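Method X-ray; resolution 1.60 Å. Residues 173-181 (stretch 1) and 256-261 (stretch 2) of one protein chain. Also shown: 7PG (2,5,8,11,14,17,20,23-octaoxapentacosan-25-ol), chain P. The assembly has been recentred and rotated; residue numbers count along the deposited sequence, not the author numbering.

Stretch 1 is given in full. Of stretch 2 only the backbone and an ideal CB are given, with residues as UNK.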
# COMPACT_ATOMS: atom_id res chain seq x y z
N LYS A 173 -3.13 -3.47 9.65
CA LYS A 173 -2.63 -4.57 8.83
C LYS A 173 -2.70 -4.33 7.31
O LYS A 173 -2.15 -5.12 6.55
CB LYS A 173 -3.39 -5.86 9.17
CG LYS A 173 -3.19 -6.29 10.62
CD LYS A 173 -3.74 -7.70 10.89
CE LYS A 173 -3.44 -8.16 12.31
NZ LYS A 173 -4.16 -7.32 13.33
N ASN A 174 -3.33 -3.25 6.86
CA ASN A 174 -3.49 -3.04 5.42
C ASN A 174 -3.45 -1.56 5.06
O ASN A 174 -4.41 -1.03 4.49
CB ASN A 174 -4.82 -3.69 4.95
CG ASN A 174 -4.82 -4.07 3.47
OD1 ASN A 174 -4.64 -5.24 3.12
ND2 ASN A 174 -5.08 -3.10 2.60
N TRP A 175 -2.34 -0.89 5.38
CA TRP A 175 -2.17 0.52 5.01
C TRP A 175 -0.80 0.79 4.39
O TRP A 175 -0.22 1.86 4.57
CB TRP A 175 -2.41 1.41 6.23
CG TRP A 175 -3.08 2.69 5.84
CD1 TRP A 175 -2.48 3.86 5.48
CD2 TRP A 175 -4.49 2.91 5.72
NE1 TRP A 175 -3.43 4.80 5.16
CE2 TRP A 175 -4.67 4.25 5.30
CE3 TRP A 175 -5.62 2.12 5.96
CZ2 TRP A 175 -5.94 4.80 5.10
CZ3 TRP A 175 -6.87 2.68 5.77
CH2 TRP A 175 -7.01 4.00 5.34
N GLY A 176 -0.28 -0.18 3.65
CA GLY A 176 1.02 -0.04 3.04
C GLY A 176 2.12 -0.04 4.09
O GLY A 176 1.93 -0.56 5.18
N ARG A 177 3.26 0.51 3.71
CA ARG A 177 4.45 0.56 4.55
C ARG A 177 4.87 -0.83 5.03
O ARG A 177 5.42 -0.98 6.11
CB ARG A 177 4.23 1.49 5.74
CG ARG A 177 4.06 2.94 5.35
CD ARG A 177 2.64 3.28 4.96
NE ARG A 177 2.49 4.72 4.72
CZ ARG A 177 1.48 5.27 4.06
NH1 ARG A 177 0.51 4.53 3.56
NH2 ARG A 177 1.45 6.58 3.91
N GLY A 178 4.63 -1.84 4.20
CA GLY A 178 5.00 -3.20 4.55
C GLY A 178 4.00 -3.95 5.41
O GLY A 178 4.19 -5.13 5.70
N SER A 179 2.91 -3.29 5.81
CA SER A 179 1.94 -3.90 6.71
C SER A 179 1.32 -5.17 6.12
O SER A 179 1.16 -6.17 6.81
CB SER A 179 0.85 -2.89 7.09
OG SER A 179 0.12 -2.46 5.96
N GLU A 180 1.00 -5.13 4.83
CA GLU A 180 0.40 -6.30 4.20
C GLU A 180 1.36 -7.48 4.23
O GLU A 180 0.97 -8.60 4.56
CB GLU A 180 -0.02 -5.97 2.77
CG GLU A 180 -1.10 -4.91 2.71
CD GLU A 180 -0.59 -3.48 2.77
OE1 GLU A 180 0.65 -3.25 2.77
OE2 GLU A 180 -1.46 -2.58 2.78
N VAL A 181 2.62 -7.23 3.88
CA VAL A 181 3.61 -8.29 3.87
C VAL A 181 3.85 -8.84 5.29
O VAL A 181 3.87 -10.05 5.50
CB VAL A 181 4.92 -7.82 3.25
CG1 VAL A 181 6.03 -8.84 3.48
CG2 VAL A 181 4.72 -7.53 1.77
N UNK A 256 9.74 3.74 -1.13
CA UNK A 256 9.59 2.42 -1.72
C UNK A 256 8.41 1.69 -1.10
O UNK A 256 7.68 0.97 -1.78
CB UNK A 256 10.87 1.60 -1.55
N UNK A 257 8.23 1.87 0.20
CA UNK A 257 7.30 1.05 0.99
C UNK A 257 5.85 1.56 1.09
O UNK A 257 5.00 0.86 1.63
CB UNK A 257 7.86 0.92 2.41
N UNK A 258 5.56 2.76 0.58
CA UNK A 258 4.22 3.31 0.76
C UNK A 258 3.11 2.44 0.18
O UNK A 258 2.03 2.35 0.76
CB UNK A 258 4.15 4.70 0.12
N UNK A 259 3.36 1.83 -0.98
CA UNK A 259 2.29 1.20 -1.75
C UNK A 259 2.14 -0.31 -1.48
O UNK A 259 2.95 -0.91 -0.77
CB UNK A 259 2.54 1.43 -3.24
N UNK A 260 1.07 -0.92 -2.00
CA UNK A 260 0.82 -2.34 -1.79
C UNK A 260 0.39 -3.05 -3.08
O UNK A 260 -0.28 -4.07 -3.04
CB UNK A 260 -0.25 -2.52 -0.71
N UNK A 261 0.78 -2.47 -4.21
CA UNK A 261 0.62 -3.10 -5.52
C UNK A 261 1.62 -4.26 -5.72
O UNK A 261 2.62 -4.37 -5.00
CB UNK A 261 0.80 -2.06 -6.62
C2 7PG P . 1.58 8.55 0.17
O1 7PG P . 2.67 9.22 0.75
C3 7PG P . 2.70 9.13 2.14
C4 7PG P . 2.16 10.41 2.77
O2 7PG P . 2.51 10.50 4.12
C5 7PG P . 2.17 9.39 4.89
C6 7PG P . 1.74 9.79 6.30
O3 7PG P . 0.73 8.91 6.74
C7 7PG P . -0.58 9.24 6.38
C8 7PG P . -1.49 8.03 6.65
O4 7PG P . -2.80 8.22 6.19
C9 7PG P . -2.90 8.47 4.82
C10 7PG P . -4.23 8.01 4.21
O5 7PG P . -3.95 7.64 2.89
C11 7PG P . -4.93 6.90 2.20
C12 7PG P . -4.26 6.13 1.05
O6 7PG P . -4.42 4.75 1.22
C13 7PG P . -3.35 4.03 1.78
C14 7PG P . -2.19 3.97 0.80
O7 7PG P . -1.66 2.68 0.81
C15 7PG P . -1.07 2.27 -0.39

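Position 256 lies on helical backbone (phi/psi -79/-38), and its ideal CB has nothing of stretch 1 within 5.5 Å. Stretch 1 therefore places no demand on it, and almost any side chain compatible with a helix would do. The deposited residue is Val-256.

At position 257 the CA-to-CB bond points toward stretch 1. The ideal CB is 4.0 Å from CA of Arg-177 and 4.6 Å from N of Gly-178, so a side chain must leave along the surface of the turn. The absence of a side chain at Gly-178 leaves room beside the turn, where a flat ring or a slender aliphatic chain would fit. The residue is Tyr-257, chi1 -88°, whose ring meets N of Gly-178 and C of Arg-177 at its edge. A CB on Gly-178 would sit a tight 3.4 Å from Tyr-257 CD2. The hydroxyl is hydrogen-bonded elsewhere in the structure. Tyr-257 O accepts a weak hydrogen bond from Arg-177 N (2.7 Å, 123° at the hydrogen) and another hydrogen bond from the oxygen of water 1 (also 2.7 Å). That water accepts from Gly-178 N and also donates to the carbonyl of position 259, linking the turn to two carbonyls of stretch 2.

Position 258 directs its CB away, yet the ideal CB is only 4.8 Å from CZ of Arg-177, and the polyether 7PG runs nearby. A broad aromatic group could reach both the guanidinium and the ligand; an acidic group might instead answer the charge. The residue is Trp-258, chi1 -76° (m). Its CD1 lies 3.6 Å from Arg-177 NE, over one face of the guanidinium, while the arginine approaches the indole at its edge. One indole face is covered by C3 of 7PG. The carbonyl, Trp-258 O, has no hydrogen-bonding partner but receives a CA-H...O contact from Gly-176 CA at 3.5 Å. An ideal CB on Gly-176 would sit 2.1 Å from Trp-258 O, a clash, so the close backbone approach depends on glycine.

Position 259 points away, with no atom of stretch 1 within 5.5 Å of its ideal CB. Stretch 1 leaves the choice open, although 7PG C15 near the backbone could favour an apolar or aromatic group. Tyr-259 is found here, its CA 3.8 Å from 7PG C15.

Position 260 points toward stretch 1, its ideal CB 3.6 Å from CD of Glu-180. The carboxylate invites a short donor: serine, threonine or asparagine would be plausible, whereas an acidic group would be repelled if both were charged. The residue is Asn-260, with chi1 near +60° (p). Its ND2 donates to Glu-180 OE2 at 2.9 Å with a nearly straight 165° angle. The same carboxylate oxygen accepts from Gly-176 N, joining the side chain to the turn.

Position 261 is beyond the reach of stretch 1 and immediately precedes a helix, a setting suited to aspartate, asparagine, serine or threonine. Asp-261 caps a backbone N just past the stretch.

Stretch 2 256-261: VYWYND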
# COMPACT_ATOMS: atom_id res chain seq x y z
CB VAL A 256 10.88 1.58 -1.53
CG1 VAL A 256 10.65 0.10 -1.85
CG2 VAL A 256 12.00 2.14 -2.40
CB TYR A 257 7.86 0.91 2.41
CG TYR A 257 8.80 -0.26 2.59
CD1 TYR A 257 10.07 -0.25 2.02
CD2 TYR A 257 8.42 -1.36 3.33
CE1 TYR A 257 10.92 -1.32 2.18
CE2 TYR A 257 9.26 -2.44 3.49
CZ TYR A 257 10.52 -2.41 2.91
OH TYR A 257 11.37 -3.46 3.08
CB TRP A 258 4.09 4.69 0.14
CG TRP A 258 4.72 5.79 0.91
CD1 TRP A 258 4.78 5.91 2.27
CD2 TRP A 258 5.42 6.91 0.37
NE1 TRP A 258 5.47 7.05 2.61
CE2 TRP A 258 5.87 7.69 1.46
CE3 TRP A 258 5.70 7.35 -0.93
CZ2 TRP A 258 6.59 8.86 1.29
CZ3 TRP A 258 6.42 8.53 -1.10
CH2 TRP A 258 6.85 9.27 0.00
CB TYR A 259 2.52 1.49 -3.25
CG TYR A 259 2.38 2.98 -3.50
CD1 TYR A 259 1.13 3.57 -3.50
CD2 TYR A 259 3.49 3.80 -3.65
CE1 TYR A 259 0.97 4.93 -3.68
CE2 TYR A 259 3.34 5.18 -3.83
CZ TYR A 259 2.08 5.73 -3.84
OH TYR A 259 1.90 7.08 -4.01
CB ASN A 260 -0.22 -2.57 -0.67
CG ASN A 260 -1.59 -1.93 -0.95
OD1 ASN A 260 -1.89 -1.47 -2.04
ND2 ASN A 260 -2.44 -1.92 0.08
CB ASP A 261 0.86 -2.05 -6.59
CG ASP A 261 2.27 -1.54 -6.55
OD1 ASP A 261 2.54 -0.63 -5.73
OD2 ASP A 261 3.13 -2.12 -7.27
O HOH W 1 4.02 -1.66 1.58
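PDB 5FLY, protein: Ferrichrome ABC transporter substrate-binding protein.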